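Local coordinates for Ketoacyl_synth_N domain-containing protein (Photorhabdus luminescens subsp. laumondii, PDB 6SMO) that probably contributes to 3-oxoacyl-[acyl-carrier-protein] synthesis as a ketoacyl synthase-like chain, binding a pentaketone dodecanal and assembling with a PKS ketosynthase-domain chain, at residues K82-D87 with F224-E229; S207-E212 with N256-T261; K153-S158 with I166-E171. All coordinates share one frame; numbering follows the deposited sequence.

Contact 1 of 3, residues K82-D87 with F224-E229; sequences KASRLD and FLVLEE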
ATOM      1  N   LYS C  82      14.456  16.842 -12.157  1.00 44.80           N
ATOM      2  CA  LYS C  82      15.553  17.623 -12.793  1.00 45.82           C
ATOM      3  C   LYS C  82      15.023  18.289 -14.069  1.00 45.19           C
ATOM      4  O   LYS C  82      15.422  19.438 -14.342  1.00 45.10           O
ATOM      5  CB  LYS C  82      16.761  16.731 -13.102  1.00 47.15           C
ATOM      6  CG  LYS C  82      18.117  17.397 -12.910  1.00 49.22           C
ATOM      7  CD  LYS C  82      18.527  17.503 -11.455  1.00 50.48           C
ATOM      8  CE  LYS C  82      19.844  18.221 -11.255  1.00 51.53           C
ATOM      9  NZ  LYS C  82      20.286  18.165  -9.841  1.00 51.96           N
ATOM     10  N   ALA C  83      14.163  17.587 -14.815  1.00 44.64           N
ATOM     11  CA  ALA C  83      13.522  18.061 -16.064  1.00 44.97           C
ATOM     12  C   ALA C  83      12.506  19.167 -15.748  1.00 45.37           C
ATOM     13  O   ALA C  83      12.388  20.105 -16.562  1.00 45.94           O
ATOM     14  CB  ALA C  83      12.870  16.905 -16.783  1.00 44.28           C
ATOM     15  N   SER C  84      11.802  19.057 -14.616  1.00 45.39           N
ATOM     16  CA  SER C  84      10.761  20.016 -14.157  1.00 46.36           C
ATOM     17  C   SER C  84      11.407  21.330 -13.698  1.00 47.83           C
ATOM     18  O   SER C  84      10.725  22.371 -13.768  1.00 47.65           O
ATOM     19  CB  SER C  84       9.908  19.417 -13.066  1.00 45.51           C
ATOM     20  OG  SER C  84      10.659  19.231 -11.877  1.00 45.18           O
ATOM     21  N   ARG C  85      12.663  21.271 -13.236  1.00 50.08           N
ATOM     22  CA  ARG C  85      13.471  22.432 -12.764  1.00 51.77           C
ATOM     23  C   ARG C  85      12.850  23.009 -11.483  1.00 51.09           C
ATOM     24  O   ARG C  85      12.936  24.238 -11.288  1.00 50.93           O
ATOM     25  CB  ARG C  85      13.586  23.497 -13.862  1.00 54.25           C
ATOM     26  CG  ARG C  85      14.174  22.987 -15.171  1.00 56.56           C
ATOM     27  CD  ARG C  85      14.009  23.979 -16.307  1.00 59.61           C
ATOM     28  NE  ARG C  85      14.467  23.437 -17.582  1.00 62.24           N
ATOM     29  CZ  ARG C  85      14.352  24.047 -18.760  1.00 64.13           C
ATOM     30  NH1 ARG C  85      14.806  23.457 -19.854  1.00 65.09           N
ATOM     31  NH2 ARG C  85      13.785  25.240 -18.849  1.00 65.01           N
ATOM     32  N   LEU C  86      12.266  22.150 -10.638  1.00 50.44           N
ATOM     33  CA  LEU C  86      11.667  22.536  -9.330  1.00 50.10           C
ATOM     34  C   LEU C  86      12.789  22.806  -8.322  1.00 50.62           C
ATOM     35  O   LEU C  86      13.701  21.962  -8.216  1.00 50.54           O
ATOM     36  CB  LEU C  86      10.751  21.414  -8.826  1.00 49.25           C
ATOM     37  CG  LEU C  86       9.345  21.378  -9.425  1.00 49.08           C
ATOM     38  CD1 LEU C  86       8.688  20.027  -9.181  1.00 48.30           C
ATOM     39  CD2 LEU C  86       8.482  22.497  -8.862  1.00 49.30           C
ATOM     40  N   ASP C  87      12.717  23.938  -7.614  1.00 50.99           N
ATOM     41  CA  ASP C  87      13.596  24.255  -6.455  1.00 51.93           C
ATOM     42  C   ASP C  87      13.077  23.451  -5.256  1.00 52.58           C
ATOM     43  O   ASP C  87      12.284  24.002  -4.465  1.00 53.06           O
ATOM     44  CB  ASP C  87      13.657  25.766  -6.203  1.00 52.18           C
ATOM     45  CG  ASP C  87      14.891  26.217  -5.439  1.00 52.29           C
ATOM     46  OD1 ASP C  87      15.371  25.446  -4.584  1.00 50.98           O
ATOM     47  OD2 ASP C  87      15.366  27.337  -5.711  1.00 53.56           O
ATOM     48  N   PHE C 224       8.027   7.805 -14.267  1.00 35.30           N
ATOM     49  CA  PHE C 224       7.425   8.793 -13.332  1.00 35.40           C
ATOM     50  C   PHE C 224       7.173  10.119 -14.057  1.00 35.61           C
ATOM     51  O   PHE C 224       7.935  10.467 -14.984  1.00 35.88           O
ATOM     52  CB  PHE C 224       8.318   8.986 -12.104  1.00 35.28           C
ATOM     53  CG  PHE C 224       8.060   8.006 -10.986  1.00 35.25           C
ATOM     54  CD1 PHE C 224       8.666   6.759 -10.979  1.00 35.46           C
ATOM     55  CD2 PHE C 224       7.202   8.329  -9.946  1.00 35.06           C
ATOM     56  CE1 PHE C 224       8.423   5.859  -9.954  1.00 35.26           C
ATOM     57  CE2 PHE C 224       6.960   7.427  -8.920  1.00 34.87           C
ATOM     58  CZ  PHE C 224       7.570   6.194  -8.926  1.00 34.96           C
ATOM     59  N   LEU C 225       6.120  10.824 -13.631  1.00 35.63           N
ATOM     60  CA  LEU C 225       5.731  12.175 -14.116  1.00 36.04           C
ATOM     61  C   LEU C 225       5.674  13.130 -12.919  1.00 36.28           C
ATOM     62  O   LEU C 225       5.306  12.673 -11.818  1.00 36.63           O
ATOM     63  CB  LEU C 225       4.366  12.093 -14.809  1.00 36.08           C
ATOM     64  CG  LEU C 225       4.296  11.198 -16.046  1.00 36.23           C
ATOM     65  CD1 LEU C 225       3.894   9.778 -15.677  1.00 36.26           C
ATOM     66  CD2 LEU C 225       3.324  11.767 -17.069  1.00 36.45           C
ATOM     67  N   VAL C 226       6.032  14.399 -13.131  1.00 36.58           N
ATOM     68  CA  VAL C 226       5.851  15.504 -12.145  1.00 36.72           C
ATOM     69  C   VAL C 226       4.564  16.253 -12.511  1.00 36.64           C
ATOM     70  O   VAL C 226       4.643  17.226 -13.287  1.00 35.95           O
ATOM     71  CB  VAL C 226       7.070  16.447 -12.100  1.00 37.42           C
ATOM     72  CG1 VAL C 226       6.891  17.561 -11.077  1.00 37.77           C
ATOM     73  CG2 VAL C 226       8.360  15.690 -11.831  1.00 37.69           C
ATOM     74  N   LEU C 227       3.425  15.785 -11.993  1.00 36.46           N
ATOM     75  CA  LEU C 227       2.115  16.486 -12.074  1.00 36.77           C
ATOM     76  C   LEU C 227       2.109  17.621 -11.045  1.00 37.59           C
ATOM     77  O   LEU C 227       2.566  17.384  -9.909  1.00 37.24           O
ATOM     78  CB  LEU C 227       0.978  15.491 -11.806  1.00 36.54           C
ATOM     79  CG  LEU C 227       0.337  14.866 -13.044  1.00 36.58           C
ATOM     80  CD1 LEU C 227       1.380  14.230 -13.951  1.00 36.74           C
ATOM     81  CD2 LEU C 227      -0.719  13.845 -12.643  1.00 36.45           C
ATOM     82  N   GLU C 228       1.628  18.806 -11.431  1.00 38.39           N
ATOM     83  CA  GLU C 228       1.435  19.950 -10.499  1.00 39.33           C
ATOM     84  C   GLU C 228       0.324  20.875 -11.010  1.00 39.48           C
ATOM     85  O   GLU C 228       0.015  20.836 -12.218  1.00 38.42           O
ATOM     86  CB  GLU C 228       2.745  20.711 -10.283  1.00 40.16           C
ATOM     87  CG  GLU C 228       3.395  21.221 -11.556  1.00 40.78           C
ATOM     88  CD  GLU C 228       4.614  22.092 -11.306  1.00 41.52           C
ATOM     89  OE1 GLU C 228       4.438  23.229 -10.825  1.00 41.74           O
ATOM     90  OE2 GLU C 228       5.738  21.626 -11.576  1.00 42.02           O
ATOM     91  N   GLU C 229      -0.239  21.672 -10.098  1.00 40.48           N
ATOM     92  CA  GLU C 229      -1.363  22.616 -10.344  1.00 41.71           C
ATOM     93  C   GLU C 229      -0.913  23.671 -11.362  1.00 42.49           C
ATOM     94  O   GLU C 229       0.257  24.097 -11.294  1.00 42.65           O
ATOM     95  CB  GLU C 229      -1.809  23.233  -9.015  1.00 42.35           C
ATOM     96  CG  GLU C 229      -3.164  23.915  -9.074  1.00 43.26           C
ATOM     97  CD  GLU C 229      -3.118  25.416  -9.303  1.00 44.56           C
ATOM     98  OE1 GLU C 229      -3.846  25.901 -10.194  1.00 45.13           O
ATOM     99  OE2 GLU C 229      -2.360  26.098  -8.583  1.00 44.90           O
TER
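The end of helix 68-84 is laid against strand 218-229 of a thiolase-type fold, where Ser84 and Leu86 meet Val226 and Glu228. The two backbones keep their distance, with 7.0 Å from Ser84 CA to Val226 CA, and side chains fill the gap. At Arg85 the chain leaves helical angles, with a positive phi of 67°, and the turn made there brings Leu86 back toward the strand. Leu86 and Val226 then meet tip to tip, Leu86 CD1 lying 3.6 Å from Val226 CG1. That valine methyl is the one anti to the Val226 backbone N (chi1 -179°), and it also takes Ser84 CB at 4.1 Å, so one methyl touches both Ser84 and Leu86. The Ser84 hydroxyl is occupied within its own helix, bonded to the carbonyl of Leu81.

Glu228 comes from the opposite direction to Leu86, and the leucine branches border its carboxylate, with Leu86 CD2 at 4.0 Å from Glu228 OE2. The buried carboxylate is well supplied with partners: OE2 pairs with Arg236 in a salt bridge and is bonded to the Thr8 hydroxyl, while OE1 is bonded to His232 ND1. Such a setting would probably keep the acid ionised. Arg236 also gives a hydrogen bond to Ser84 O, so one guanidinium ties the strand's glutamate to the helix end.

Strand 218-229 runs between strands 5-13 and 180-187: Val226 shares backbone bonds with Thr8 and Gly9, Leu225 and Leu227 with Cys183 and Met181. Val226 and Glu228 serve the face covered by helix 68-84, whereas Leu225 and Leu227 pack on helix 161-175, and Leu86 completes the layer by touching Leu81, Leu91 and Val180.

Contact 2 of 3, residues S207-E212 with N256-T261; sequences SEVFGE and NTRNNT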
ATOM      1  N   SER C 207      -7.508 -13.979 -20.828  1.00 58.88           N
ATOM      2  CA  SER C 207      -8.466 -13.143 -20.057  1.00 57.55           C
ATOM      3  C   SER C 207      -9.896 -13.598 -20.371  1.00 57.22           C
ATOM      4  O   SER C 207     -10.244 -13.664 -21.566  1.00 56.27           O
ATOM      5  CB  SER C 207      -8.271 -11.676 -20.351  1.00 56.60           C
ATOM      6  OG  SER C 207      -9.249 -10.887 -19.687  1.00 55.43           O
ATOM      7  N   GLU C 208     -10.683 -13.902 -19.333  1.00 57.56           N
ATOM      8  CA  GLU C 208     -12.090 -14.377 -19.448  1.00 58.31           C
ATOM      9  C   GLU C 208     -12.968 -13.265 -20.035  1.00 57.10           C
ATOM     10  O   GLU C 208     -13.979 -13.601 -20.684  1.00 58.35           O
ATOM     11  CB  GLU C 208     -12.620 -14.825 -18.085  1.00 60.21           C
ATOM     12  CG  GLU C 208     -11.954 -16.086 -17.559  1.00 62.38           C
ATOM     13  CD  GLU C 208     -12.391 -16.502 -16.165  1.00 64.08           C
ATOM     14  OE1 GLU C 208     -11.525 -16.948 -15.386  1.00 65.72           O
ATOM     15  OE2 GLU C 208     -13.596 -16.383 -15.862  1.00 65.52           O
ATOM     16  N   VAL C 209     -12.598 -11.998 -19.813  1.00 54.88           N
ATOM     17  CA  VAL C 209     -13.355 -10.797 -20.280  1.00 54.55           C
ATOM     18  C   VAL C 209     -12.912 -10.441 -21.705  1.00 54.05           C
ATOM     19  O   VAL C 209     -13.795 -10.315 -22.575  1.00 53.41           O
ATOM     20  CB  VAL C 209     -13.171  -9.606 -19.319  1.00 54.12           C
ATOM     21  CG1 VAL C 209     -13.942  -8.377 -19.780  1.00 54.15           C
ATOM     22  CG2 VAL C 209     -13.558  -9.967 -17.893  1.00 54.15           C
ATOM     23  N   PHE C 210     -11.603 -10.289 -21.932  1.00 53.39           N
ATOM     24  CA  PHE C 210     -11.019  -9.699 -23.169  1.00 53.58           C
ATOM     25  C   PHE C 210     -10.741 -10.792 -24.210  1.00 55.16           C
ATOM     26  O   PHE C 210     -11.214 -10.639 -25.356  1.00 56.48           O
ATOM     27  CB  PHE C 210      -9.782  -8.867 -22.820  1.00 52.58           C
ATOM     28  CG  PHE C 210     -10.114  -7.586 -22.097  1.00 51.54           C
ATOM     29  CD1 PHE C 210     -10.721  -6.535 -22.767  1.00 51.35           C
ATOM     30  CD2 PHE C 210      -9.852  -7.439 -20.743  1.00 50.84           C
ATOM     31  CE1 PHE C 210     -11.044  -5.360 -22.105  1.00 50.57           C
ATOM     32  CE2 PHE C 210     -10.174  -6.263 -20.083  1.00 50.40           C
ATOM     33  CZ  PHE C 210     -10.772  -5.227 -20.763  1.00 50.06           C
ATOM     34  N   GLY C 211     -10.009 -11.845 -23.835  1.00 55.44           N
ATOM     35  CA  GLY C 211      -9.711 -13.001 -24.708  1.00 56.27           C
ATOM     36  C   GLY C 211      -8.245 -13.398 -24.671  1.00 56.82           C
ATOM     37  O   GLY C 211      -7.623 -13.271 -23.597  1.00 55.28           O
ATOM     38  N   GLU C 212      -7.715 -13.868 -25.806  1.00 58.15           N
ATOM     39  CA  GLU C 212      -6.345 -14.437 -25.936  1.00 59.78           C
ATOM     40  C   GLU C 212      -5.310 -13.306 -25.972  1.00 59.99           C
ATOM     41  O   GLU C 212      -5.654 -12.199 -26.435  1.00 60.12           O
ATOM     42  CB  GLU C 212      -6.242 -15.302 -27.194  1.00 60.46           C
ATOM     43  CG  GLU C 212      -7.062 -16.578 -27.122  1.00 61.48           C
ATOM     44  CD  GLU C 212      -6.571 -17.592 -26.102  1.00 62.12           C
ATOM     45  OE1 GLU C 212      -7.410 -18.125 -25.349  1.00 62.74           O
ATOM     46  OE2 GLU C 212      -5.352 -17.848 -26.065  1.00 64.07           O
ATOM     47  N   ASN C 256     -20.397  -8.411 -21.966  1.00 52.31           N
ATOM     48  CA  ASN C 256     -21.529  -7.510 -22.319  1.00 52.70           C
ATOM     49  C   ASN C 256     -21.197  -6.079 -21.874  1.00 53.42           C
ATOM     50  O   ASN C 256     -21.300  -5.165 -22.715  1.00 54.35           O
ATOM     51  CB  ASN C 256     -22.853  -7.999 -21.725  1.00 52.90           C
ATOM     52  CG  ASN C 256     -23.286  -9.344 -22.273  1.00 52.56           C
ATOM     53  OD1 ASN C 256     -23.559 -10.269 -21.511  1.00 53.26           O
ATOM     54  ND2 ASN C 256     -23.346  -9.466 -23.589  1.00 51.84           N
ATOM     55  N   THR C 257     -20.805  -5.901 -20.608  1.00 53.54           N
ATOM     56  CA  THR C 257     -20.464  -4.586 -19.997  1.00 53.96           C
ATOM     57  C   THR C 257     -19.143  -4.057 -20.574  1.00 53.63           C
ATOM     58  O   THR C 257     -18.974  -2.823 -20.605  1.00 52.80           O
ATOM     59  CB  THR C 257     -20.391  -4.682 -18.467  1.00 53.99           C
ATOM     60  OG1 THR C 257     -19.474  -5.722 -18.128  1.00 54.31           O
ATOM     61  CG2 THR C 257     -21.736  -4.958 -17.830  1.00 54.28           C
ATOM     62  N   ARG C 258     -18.249  -4.957 -21.004  1.00 53.83           N
ATOM     63  CA  ARG C 258     -16.905  -4.637 -21.562  1.00 54.08           C
ATOM     64  C   ARG C 258     -17.037  -3.589 -22.674  1.00 54.78           C
ATOM     65  O   ARG C 258     -16.345  -2.555 -22.592  1.00 53.95           O
ATOM     66  CB  ARG C 258     -16.243  -5.918 -22.086  1.00 54.38           C
ATOM     67  CG  ARG C 258     -14.865  -5.719 -22.702  1.00 54.83           C
ATOM     68  CD  ARG C 258     -14.405  -6.948 -23.465  1.00 55.31           C
ATOM     69  NE  ARG C 258     -15.312  -7.279 -24.559  1.00 55.97           N
ATOM     70  CZ  ARG C 258     -15.287  -8.407 -25.265  1.00 56.73           C
ATOM     71  NH1 ARG C 258     -16.167  -8.590 -26.235  1.00 57.22           N
ATOM     72  NH2 ARG C 258     -14.393  -9.346 -25.008  1.00 57.04           N
ATOM     73  N   ASN C 259     -17.893  -3.854 -23.667  1.00 56.69           N
ATOM     74  CA  ASN C 259     -18.089  -2.999 -24.871  1.00 58.47           C
ATOM     75  C   ASN C 259     -18.730  -1.665 -24.465  1.00 58.22           C
ATOM     76  O   ASN C 259     -18.398  -0.640 -25.095  1.00 58.93           O
ATOM     77  CB  ASN C 259     -18.921  -3.713 -25.940  1.00 60.26           C
ATOM     78  CG  ASN C 259     -18.185  -4.856 -26.607  1.00 61.12           C
ATOM     79  OD1 ASN C 259     -17.229  -5.397 -26.054  1.00 61.73           O
ATOM     80  ND2 ASN C 259     -18.624  -5.235 -27.796  1.00 62.00           N
ATOM     81  N   ASN C 260     -19.613  -1.679 -23.460  1.00 57.54           N
ATOM     82  CA  ASN C 260     -20.300  -0.472 -22.925  1.00 56.89           C
ATOM     83  C   ASN C 260     -19.285   0.424 -22.201  1.00 55.77           C
ATOM     84  O   ASN C 260     -19.448   1.657 -22.263  1.00 56.08           O
ATOM     85  CB  ASN C 260     -21.461  -0.843 -21.996  1.00 57.41           C
ATOM     86  CG  ASN C 260     -22.570  -1.597 -22.697  1.00 58.02           C
ATOM     87  OD1 ASN C 260     -22.965  -2.675 -22.260  1.00 58.30           O
ATOM     88  ND2 ASN C 260     -23.081  -1.040 -23.783  1.00 58.92           N
ATOM     89  N   THR C 261     -18.283  -0.172 -21.543  1.00 54.15           N
ATOM     90  CA  THR C 261     -17.246   0.537 -20.742  1.00 52.93           C
ATOM     91  C   THR C 261     -16.295   1.305 -21.669  1.00 52.88           C
ATOM     92  O   THR C 261     -15.812   2.375 -21.248  1.00 52.78           O
ATOM     93  CB  THR C 261     -16.469  -0.432 -19.840  1.00 51.74           C
ATOM     94  OG1 THR C 261     -17.398  -1.317 -19.214  1.00 51.65           O
ATOM     95  CG2 THR C 261     -15.660   0.277 -18.775  1.00 50.41           C
TER
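This is a loop-to-helix contact near the periphery of the thiolase-type fold, in which Arg258 of helix 255-261 reaches across to Val209 and Phe210 in the loop between helix 192-204 and strand 218-229. The loop is a compact turn closed by a backbone bond from Ser207 N to Gly211 O, and Ser207 OG is bonded to the carbonyl of Asn359. The aliphatic part of Arg258 does most of the touching: its CD lies 3.8 Å from Phe210 CD1 and 4.0 Å from Val209 CG1. The Phe210 ring and the guanidinium are tilted 30° to each other, and Val209 CG1 sits over the centre of that ring, so the three side chains form one small cluster. Phe210 also stacks with Phe357, and Arg258 touches Ile289 of helix 286-296.

A bend at chi3 breaks the otherwise extended arginine chain and turns its end to the loop backbone, where Arg258 NH2 gives Val209 O a weak hydrogen bond of 2.7 Å with an N-H...O angle of only 121°. Within its own helix the guanidinium has a straighter bond, Arg258 NE donating in the guanidinium plane to Asn259 OD1 at 3.1 Å, with an N-H...O angle of 158°.

Contact 3 of 3, residues K153-S158 with I166-E171; sequences KTFSTS and IGYAAE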
ATOM      1  N   LYS C 153       0.018   7.527  -1.782  1.00 31.27           N
ATOM      2  CA  LYS C 153      -0.583   6.169  -1.838  1.00 31.03           C
ATOM      3  C   LYS C 153       0.120   5.273  -2.858  1.00 30.83           C
ATOM      4  O   LYS C 153       0.774   5.792  -3.758  1.00 30.73           O
ATOM      5  CB  LYS C 153      -2.056   6.247  -2.250  1.00 31.08           C
ATOM      6  CG  LYS C 153      -2.911   7.199  -1.436  1.00 31.48           C
ATOM      7  CD  LYS C 153      -2.994   6.769  -0.009  1.00 31.72           C
ATOM      8  CE  LYS C 153      -2.838   7.912   0.959  1.00 32.16           C
ATOM      9  NZ  LYS C 153      -2.033   7.482   2.120  1.00 32.39           N
ATOM     10  N   THR C 154      -0.011   3.964  -2.662  1.00 30.73           N
ATOM     11  CA  THR C 154       0.547   2.933  -3.569  1.00 31.05           C
ATOM     12  C   THR C 154      -0.603   2.017  -3.986  1.00 31.42           C
ATOM     13  O   THR C 154      -1.394   1.643  -3.123  1.00 31.99           O
ATOM     14  CB  THR C 154       1.642   2.092  -2.904  1.00 30.83           C
ATOM     15  OG1 THR C 154       2.669   2.940  -2.404  1.00 31.30           O
ATOM     16  CG2 THR C 154       2.262   1.097  -3.857  1.00 30.69           C
ATOM     17  N   PHE C 155      -0.674   1.685  -5.270  1.00 31.63           N
ATOM     18  CA  PHE C 155      -1.719   0.789  -5.809  1.00 31.70           C
ATOM     19  C   PHE C 155      -1.025  -0.473  -6.302  1.00 32.46           C
ATOM     20  O   PHE C 155       0.057  -0.356  -6.856  1.00 32.73           O
ATOM     21  CB  PHE C 155      -2.434   1.456  -6.980  1.00 31.17           C
ATOM     22  CG  PHE C 155      -3.271   2.647  -6.607  1.00 31.03           C
ATOM     23  CD1 PHE C 155      -2.697   3.897  -6.459  1.00 30.91           C
ATOM     24  CD2 PHE C 155      -4.631   2.519  -6.407  1.00 30.98           C
ATOM     25  CE1 PHE C 155      -3.469   4.992  -6.120  1.00 31.02           C
ATOM     26  CE2 PHE C 155      -5.403   3.615  -6.069  1.00 31.10           C
ATOM     27  CZ  PHE C 155      -4.819   4.849  -5.928  1.00 31.08           C
ATOM     28  N   SER C 156      -1.639  -1.632  -6.076  1.00 33.48           N
ATOM     29  CA  SER C 156      -1.072  -2.921  -6.540  1.00 34.48           C
ATOM     30  C   SER C 156      -2.103  -3.636  -7.411  1.00 35.03           C
ATOM     31  O   SER C 156      -1.964  -4.836  -7.607  1.00 36.71           O
ATOM     32  CB  SER C 156      -0.653  -3.768  -5.381  1.00 34.98           C
ATOM     33  OG  SER C 156       0.358  -3.124  -4.629  1.00 35.35           O
ATOM     34  N   THR C 157      -3.089  -2.896  -7.917  1.00 34.66           N
ATOM     35  CA  THR C 157      -4.141  -3.455  -8.806  1.00 34.27           C
ATOM     36  C   THR C 157      -3.467  -4.003 -10.067  1.00 35.02           C
ATOM     37  O   THR C 157      -2.800  -3.214 -10.763  1.00 35.48           O
ATOM     38  CB  THR C 157      -5.207  -2.408  -9.154  1.00 33.68           C
ATOM     39  OG1 THR C 157      -5.497  -1.641  -7.984  1.00 33.08           O
ATOM     40  CG2 THR C 157      -6.481  -3.030  -9.680  1.00 33.71           C
ATOM     41  N   SER C 158      -3.635  -5.301 -10.339  1.00 35.09           N
ATOM     42  CA  SER C 158      -2.974  -6.031 -11.453  1.00 35.43           C
ATOM     43  C   SER C 158      -3.071  -5.215 -12.748  1.00 35.37           C
ATOM     44  O   SER C 158      -4.201  -4.844 -13.127  1.00 35.28           O
ATOM     45  CB  SER C 158      -3.554  -7.411 -11.628  1.00 35.39           C
ATOM     46  OG  SER C 158      -3.034  -8.301 -10.654  1.00 35.53           O
ATOM     47  N   ILE C 166      -1.487   7.790 -11.458  1.00 34.61           N
ATOM     48  CA  ILE C 166      -1.426   9.114 -12.153  1.00 34.74           C
ATOM     49  C   ILE C 166      -2.791   9.802 -12.024  1.00 34.72           C
ATOM     50  O   ILE C 166      -2.817  11.013 -11.729  1.00 34.64           O
ATOM     51  CB  ILE C 166      -1.004   8.966 -13.631  1.00 35.10           C
ATOM     52  CG1 ILE C 166       0.342   8.252 -13.787  1.00 35.33           C
ATOM     53  CG2 ILE C 166      -0.991  10.322 -14.325  1.00 35.28           C
ATOM     54  CD1 ILE C 166       0.574   7.681 -15.167  1.00 35.65           C
ATOM     55  N   GLY C 167      -3.874   9.051 -12.249  1.00 34.62           N
ATOM     56  CA  GLY C 167      -5.261   9.555 -12.275  1.00 34.62           C
ATOM     57  C   GLY C 167      -5.698  10.144 -10.944  1.00 34.62           C
ATOM     58  O   GLY C 167      -6.306  11.233 -10.958  1.00 34.53           O
ATOM     59  N   TYR C 168      -5.410   9.451  -9.836  1.00 34.60           N
ATOM     60  CA  TYR C 168      -5.844   9.831  -8.464  1.00 34.82           C
ATOM     61  C   TYR C 168      -4.869  10.851  -7.862  1.00 34.58           C
ATOM     62  O   TYR C 168      -5.265  11.552  -6.910  1.00 34.75           O
ATOM     63  CB  TYR C 168      -6.017   8.588  -7.587  1.00 35.16           C
ATOM     64  CG  TYR C 168      -7.211   7.747  -7.958  1.00 35.68           C
ATOM     65  CD1 TYR C 168      -8.499   8.244  -7.829  1.00 36.20           C
ATOM     66  CD2 TYR C 168      -7.061   6.463  -8.455  1.00 35.93           C
ATOM     67  CE1 TYR C 168      -9.605   7.486  -8.179  1.00 36.72           C
ATOM     68  CE2 TYR C 168      -8.156   5.690  -8.807  1.00 36.30           C
ATOM     69  CZ  TYR C 168      -9.433   6.204  -8.668  1.00 36.77           C
ATOM     70  OH  TYR C 168     -10.514   5.446  -9.014  1.00 37.67           O
ATOM     71  N   ALA C 169      -3.645  10.937  -8.396  1.00 34.51           N
ATOM     72  CA  ALA C 169      -2.661  11.998  -8.072  1.00 34.79           C
ATOM     73  C   ALA C 169      -3.156  13.332  -8.644  1.00 35.26           C
ATOM     74  O   ALA C 169      -2.991  14.364  -7.967  1.00 35.43           O
ATOM     75  CB  ALA C 169      -1.296  11.640  -8.608  1.00 34.52           C
ATOM     76  N   ALA C 170      -3.744  13.301  -9.845  1.00 35.65           N
ATOM     77  CA  ALA C 170      -4.358  14.466 -10.526  1.00 36.32           C
ATOM     78  C   ALA C 170      -5.604  14.921  -9.754  1.00 37.03           C
ATOM     79  O   ALA C 170      -5.789  16.144  -9.603  1.00 37.28           O
ATOM     80  CB  ALA C 170      -4.685  14.119 -11.958  1.00 36.05           C
ATOM     81  N   GLU C 171      -6.420  13.970  -9.282  1.00 37.66           N
ATOM     82  CA  GLU C 171      -7.653  14.236  -8.487  1.00 38.38           C
ATOM     83  C   GLU C 171      -7.285  14.915  -7.161  1.00 38.67           C
ATOM     84  O   GLU C 171      -8.049  15.798  -6.723  1.00 39.20           O
ATOM     85  CB  GLU C 171      -8.442  12.947  -8.236  1.00 38.61           C
ATOM     86  CG  GLU C 171      -9.645  12.789  -9.149  1.00 39.34           C
ATOM     87  CD  GLU C 171     -10.757  13.795  -8.900  1.00 39.84           C
ATOM     88  OE1 GLU C 171     -11.318  14.311  -9.889  1.00 40.11           O
ATOM     89  OE2 GLU C 171     -11.059  14.061  -7.717  1.00 39.86           O
TER
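Strand 154-155 leads through a short loop into helix 161-175, whose backbone turns are regular here, Ala170 N bonding to Ile166 O and Glu171 N to Gly167 O. The strand and the helix belong to a beta-alpha-beta crossover that continues into strand 180-187, with strand 96-101 lying between the two as parallel partner of both. Phe155 and Tyr168 make the contact. In both, CG lies anti to the carbonyl carbon (Phe155 chi1 -68°, Tyr168 chi1 -71°), which sends the rings out to meet. The side chains cross at about a right angle, yet the ring planes are only 16° apart. Slid so far that the centroids stand 5.7 Å apart, the rings barely overlap, leaving Phe155 CZ against Tyr168 CD2 at 3.7 Å as the main touch.

Tyr168 OH is bonded to Asp249 and to Ser183 of the neighbouring PKS_KS chain, whose Ile200 packs on the tyrosine. Thr154 and Ser156 make backbone hydrogen bonds to that chain, placing 153-158 at the subunit interface.

Tyr99 of strand 96-101 touches both side chains. Helix 161-175 is sandwiched between sheets: Ala169 and Ile166 face the layer of strands 180-187 and 218-229, while Tyr168, through Asp249 and an edge-to-face Phe247, meets strand 242-251.

Contact 3 lies deepest, about 10 Å from the centre of the chain to its own centre, against 16 Å for contact 1 and 23 Å for contact 2. Contacts 1 and 3 touch each other through strand 218-229, against which helix 161-175 of contact 3 is laid. Contact 2 stands apart, on the opposite side of the chain's centre from contact 1 and about 9 Å from contact 3 at the nearest atoms. Chemistry follows place: aromatic packing nearest the chain's centre, yet at the boundary with the PKS_KS chain, in contact 3; methyl groups beside a paired carboxylate in contact 1; and an arginine on loop backbone in the peripheral contact 2.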